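Ribonucleoside-diphosphate reductase (PDB 5IM3) probably catalyses the thioredoxin-dependent reduction of ribonucleoside diphosphates to 2'-deoxyribonucleotides, supplying DNA precursors, and binds dATP as part of its allosteric regulation. Local coordinates at residues R225-M228 with D229-A233; E755-Q758 with K759-N763. One frame throughout, in Å; residues are numbered along the deposited sequence.

Interaction 1: residues R225-M228 with D229-A233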
# COMPACT_ATOMS: atom_id res chain seq x y z
N ARG A 225 22.17 -21.57 45.85
CA ARG A 225 22.70 -22.24 47.03
C ARG A 225 21.59 -22.70 47.97
O ARG A 225 21.72 -23.73 48.63
CB ARG A 225 23.68 -21.33 47.76
CG ARG A 225 24.90 -20.99 46.92
CD ARG A 225 25.76 -19.94 47.57
NE ARG A 225 26.77 -19.42 46.66
CZ ARG A 225 27.68 -18.51 46.98
NH1 ARG A 225 27.73 -18.01 48.21
NH2 ARG A 225 28.55 -18.10 46.07
N LEU A 226 20.48 -21.96 48.02
CA LEU A 226 19.35 -22.38 48.84
C LEU A 226 18.65 -23.59 48.23
O LEU A 226 18.32 -24.55 48.94
CB LEU A 226 18.37 -21.22 49.01
CG LEU A 226 18.91 -20.01 49.78
CD1 LEU A 226 17.95 -18.83 49.70
CD2 LEU A 226 19.20 -20.37 51.23
N LEU A 227 18.43 -23.57 46.91
CA LEU A 227 17.82 -24.71 46.24
C LEU A 227 18.65 -25.98 46.42
O LEU A 227 18.10 -27.08 46.44
CB LEU A 227 17.64 -24.41 44.75
CG LEU A 227 17.11 -25.54 43.87
CD1 LEU A 227 15.75 -26.02 44.35
CD2 LEU A 227 17.05 -25.10 42.41
N MET A 228 19.97 -25.84 46.53
CA MET A 228 20.84 -27.00 46.69
C MET A 228 20.46 -27.82 47.92
O MET A 228 20.73 -29.02 47.96
CB MET A 228 22.29 -26.54 46.79
CG MET A 228 23.31 -27.63 46.56
SD MET A 228 23.55 -28.00 44.81
CE MET A 228 24.29 -26.47 44.26
N ASP A 229 19.85 -27.19 48.93
CA ASP A 229 19.49 -27.91 50.14
C ASP A 229 18.47 -29.01 49.84
O ASP A 229 18.54 -30.10 50.41
CB ASP A 229 18.94 -26.94 51.18
CG ASP A 229 19.10 -27.45 52.60
OD1 ASP A 229 20.20 -27.96 52.93
OD2 ASP A 229 18.14 -27.33 53.39
N THR A 230 17.53 -28.74 48.93
CA THR A 230 16.57 -29.76 48.53
C THR A 230 17.26 -30.88 47.76
O THR A 230 16.93 -32.06 47.93
CB THR A 230 15.46 -29.15 47.68
OG1 THR A 230 14.86 -28.06 48.37
CG2 THR A 230 14.39 -30.19 47.36
N LEU A 231 18.22 -30.53 46.90
CA LEU A 231 18.93 -31.53 46.12
C LEU A 231 19.74 -32.46 47.02
O LEU A 231 19.73 -33.68 46.83
CB LEU A 231 19.85 -30.85 45.10
CG LEU A 231 19.21 -30.40 43.78
CD1 LEU A 231 18.09 -29.41 44.00
CD2 LEU A 231 20.28 -29.81 42.87
N ARG A 232 20.44 -31.90 48.01
CA ARG A 232 21.24 -32.72 48.92
C ARG A 232 20.36 -33.71 49.67
O ARG A 232 20.68 -34.90 49.75
CB ARG A 232 22.00 -31.82 49.89
CG ARG A 232 23.08 -30.98 49.24
CD ARG A 232 23.95 -30.29 50.27
NE ARG A 232 23.21 -29.28 51.04
CZ ARG A 232 23.29 -27.97 50.84
NH1 ARG A 232 24.09 -27.47 49.91
NH2 ARG A 232 22.57 -27.15 51.60
N ALA A 233 19.24 -33.24 50.22
CA ALA A 233 18.33 -34.14 50.91
C ALA A 233 17.77 -35.19 49.96
O ALA A 233 17.70 -36.38 50.30
CB ALA A 233 17.19 -33.35 51.55
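Met228 and Arg232, one turn apart on helix 219-239, illustrate how side chains and backbone share a helix surface. Among the apolar contacts, Leu227 CG lies 4.0 Å from Leu231 CD1, and Met228 SD reaches Leu231 CD2 at 4.2 Å. The methionine chain runs roughly at right angles to the arginine, its CG 3.4 Å from Arg232 NH1. Backbone hydrogen bonds form the second group. Arg232 N donates to Met228 O at 2.9 Å and nearly straight (164° at the hydrogen), while Leu226 O takes Asp229 N together with Asn202 ND2 from helix 198-210. Charge is the third. A bend at chi3 (-66°) folds Arg232 back so that one guanidinium face passes over Met228 O, off centre, and NH2 meets Asp229 OD1 at 2.8 Å in a salt bridge on the anti side of the carboxylate. Asp229 OD2 makes a salt bridge to Arg164, and Arg232 NE hydrogen-bonds to Ala245 O. The guanidinium is thus gripped through both NH2 and NE. Shared by two arginines, the aspartate would probably favour its ionised form, while Leu227, Met228 and Leu231 turn apolar groups to helix 297-307.

Interaction 2: residues E755-Q758 with K759-N763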
# COMPACT_ATOMS: atom_id res chain seq x y z
N GLU A 755 57.11 -25.57 12.56
CA GLU A 755 58.06 -26.66 12.34
C GLU A 755 57.59 -27.94 13.02
O GLU A 755 57.60 -29.01 12.41
CB GLU A 755 59.44 -26.25 12.84
CG GLU A 755 60.56 -27.21 12.45
CD GLU A 755 61.88 -26.86 13.11
OE1 GLU A 755 61.86 -26.31 14.23
OE2 GLU A 755 62.94 -27.13 12.50
N ARG A 756 57.18 -27.84 14.29
CA ARG A 756 56.78 -29.04 15.03
C ARG A 756 55.52 -29.66 14.44
O ARG A 756 55.34 -30.88 14.53
CB ARG A 756 56.56 -28.71 16.50
CG ARG A 756 56.01 -29.90 17.31
CD ARG A 756 56.53 -29.92 18.74
NE ARG A 756 55.69 -29.15 19.66
CZ ARG A 756 54.94 -29.67 20.63
NH1 ARG A 756 54.90 -30.98 20.85
NH2 ARG A 756 54.23 -28.87 21.41
N VAL A 757 54.65 -28.85 13.85
CA VAL A 757 53.41 -29.40 13.29
C VAL A 757 53.72 -30.34 12.14
O VAL A 757 53.06 -31.37 11.97
CB VAL A 757 52.47 -28.26 12.85
CG1 VAL A 757 53.13 -27.41 11.78
CG2 VAL A 757 51.16 -28.81 12.35
N GLN A 758 54.73 -30.01 11.33
CA GLN A 758 55.06 -30.85 10.19
C GLN A 758 55.51 -32.24 10.61
O GLN A 758 55.51 -33.16 9.79
CB GLN A 758 56.14 -30.19 9.34
CG GLN A 758 55.72 -28.84 8.76
CD GLN A 758 56.81 -28.16 7.97
OE1 GLN A 758 57.52 -28.80 7.19
NE2 GLN A 758 56.97 -26.86 8.18
N LYS A 759 55.89 -32.42 11.88
CA LYS A 759 56.27 -33.72 12.39
C LYS A 759 55.08 -34.57 12.82
O LYS A 759 55.24 -35.78 13.01
CB LYS A 759 57.24 -33.55 13.57
CG LYS A 759 58.61 -33.02 13.16
CD LYS A 759 59.23 -32.13 14.23
CE LYS A 759 59.53 -32.89 15.51
NZ LYS A 759 60.08 -31.99 16.56
N GLY A 760 53.90 -33.97 12.96
CA GLY A 760 52.71 -34.73 13.30
C GLY A 760 51.80 -34.04 14.30
O GLY A 760 52.28 -33.48 15.29
N ILE A 761 50.49 -34.08 14.05
CA ILE A 761 49.51 -33.69 15.05
C ILE A 761 48.44 -34.78 15.13
O ILE A 761 48.32 -35.63 14.24
CB ILE A 761 48.86 -32.31 14.78
CG1 ILE A 761 48.12 -32.29 13.45
CG2 ILE A 761 49.92 -31.23 14.82
CD1 ILE A 761 47.36 -31.01 13.23
N ARG A 762 47.67 -34.72 16.20
CA ARG A 762 46.72 -35.78 16.53
C ARG A 762 45.37 -35.60 15.87
O ARG A 762 44.61 -36.58 15.78
CB ARG A 762 46.55 -35.84 18.06
CG ARG A 762 45.56 -36.87 18.58
CD ARG A 762 45.97 -38.29 18.24
NE ARG A 762 45.09 -39.26 18.88
CZ ARG A 762 45.15 -40.57 18.70
NH1 ARG A 762 46.06 -41.09 17.89
NH2 ARG A 762 44.30 -41.37 19.34
N ASN A 763 45.05 -34.40 15.38
CA ASN A 763 43.70 -34.09 14.94
C ASN A 763 43.74 -33.31 13.63
O ASN A 763 44.50 -32.34 13.51
CB ASN A 763 42.96 -33.29 16.01
CG ASN A 763 43.04 -33.93 17.38
OD1 ASN A 763 43.86 -33.54 18.21
ND2 ASN A 763 42.19 -34.92 17.62
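Arg756 and Val757 present the flat groups of this contact, two peptide carbonyls, and each is met from above its plane. Lys759 N bonds to Arg756 O at 3.1 Å, standing 63° out of that carbonyl plane, and Gly760 N bonds to Val757 O at 2.9 Å, 56° out of its own. Neither donor lies on a lone pair, as expected when a chain closes into tight i to i+3 turns. The second bond closes a type I beta turn from Val757 to Gly760. Two more flat groups look outside the turn: the guanidinium of Arg756 forms salt bridges through NH2 with Asp702 and through NH1 with Asp705, while the amide NE2 of Gln758 returns to Arg754 O.

The lysine side chain folds back along the last turn of the helix. Its CB is 3.4 Å from Arg756 O, and with bends at chi2 and chi3 (64°) its CD passes 4.0 Å from Arg756 CA. On the apolar side, Val757 CG2 meets Ile761 CG2 at 3.7 Å, the two branched side chains running alongside each other in the same direction, with Trp718 touching both.

Gly760 is where the chain turns from helical angles to positive phi, in a conformation that would jam a CB against the preceding carbonyl oxygen. Lys759 NZ stays 6.4 Å from Glu755 OE1 and 6.1 Å from the like-charged Arg756 NE; neither pair is in contact, and any effect is probably weak. The exit from helix 751-757 thus rests on two backbone bonds, a glycine and one apolar pair, while the Arg756 charge is answered by aspartates of helix 679-707.

Interactions 1 and 2 come in series along the chain and lie in different domains: 225-233 in the second ATP cone, 755-763 in the barrel domain. Their centres are 48 Å apart and their nearest atoms about 33 Å, so they do not touch. Interaction 1 sits wholly inside helix 219-239, in contact with helices 162-173 and 198-210 of the same cone and with helix 297-307 of the all-alpha domain. Interaction 2 marks the exit from helix 751-757, beside helix 679-707. Both lie away from the known nucleotide sites. Together they illustrate one principle at two places: local backbone bonds shape a helix or its end, and side chains join it to neighbouring helices.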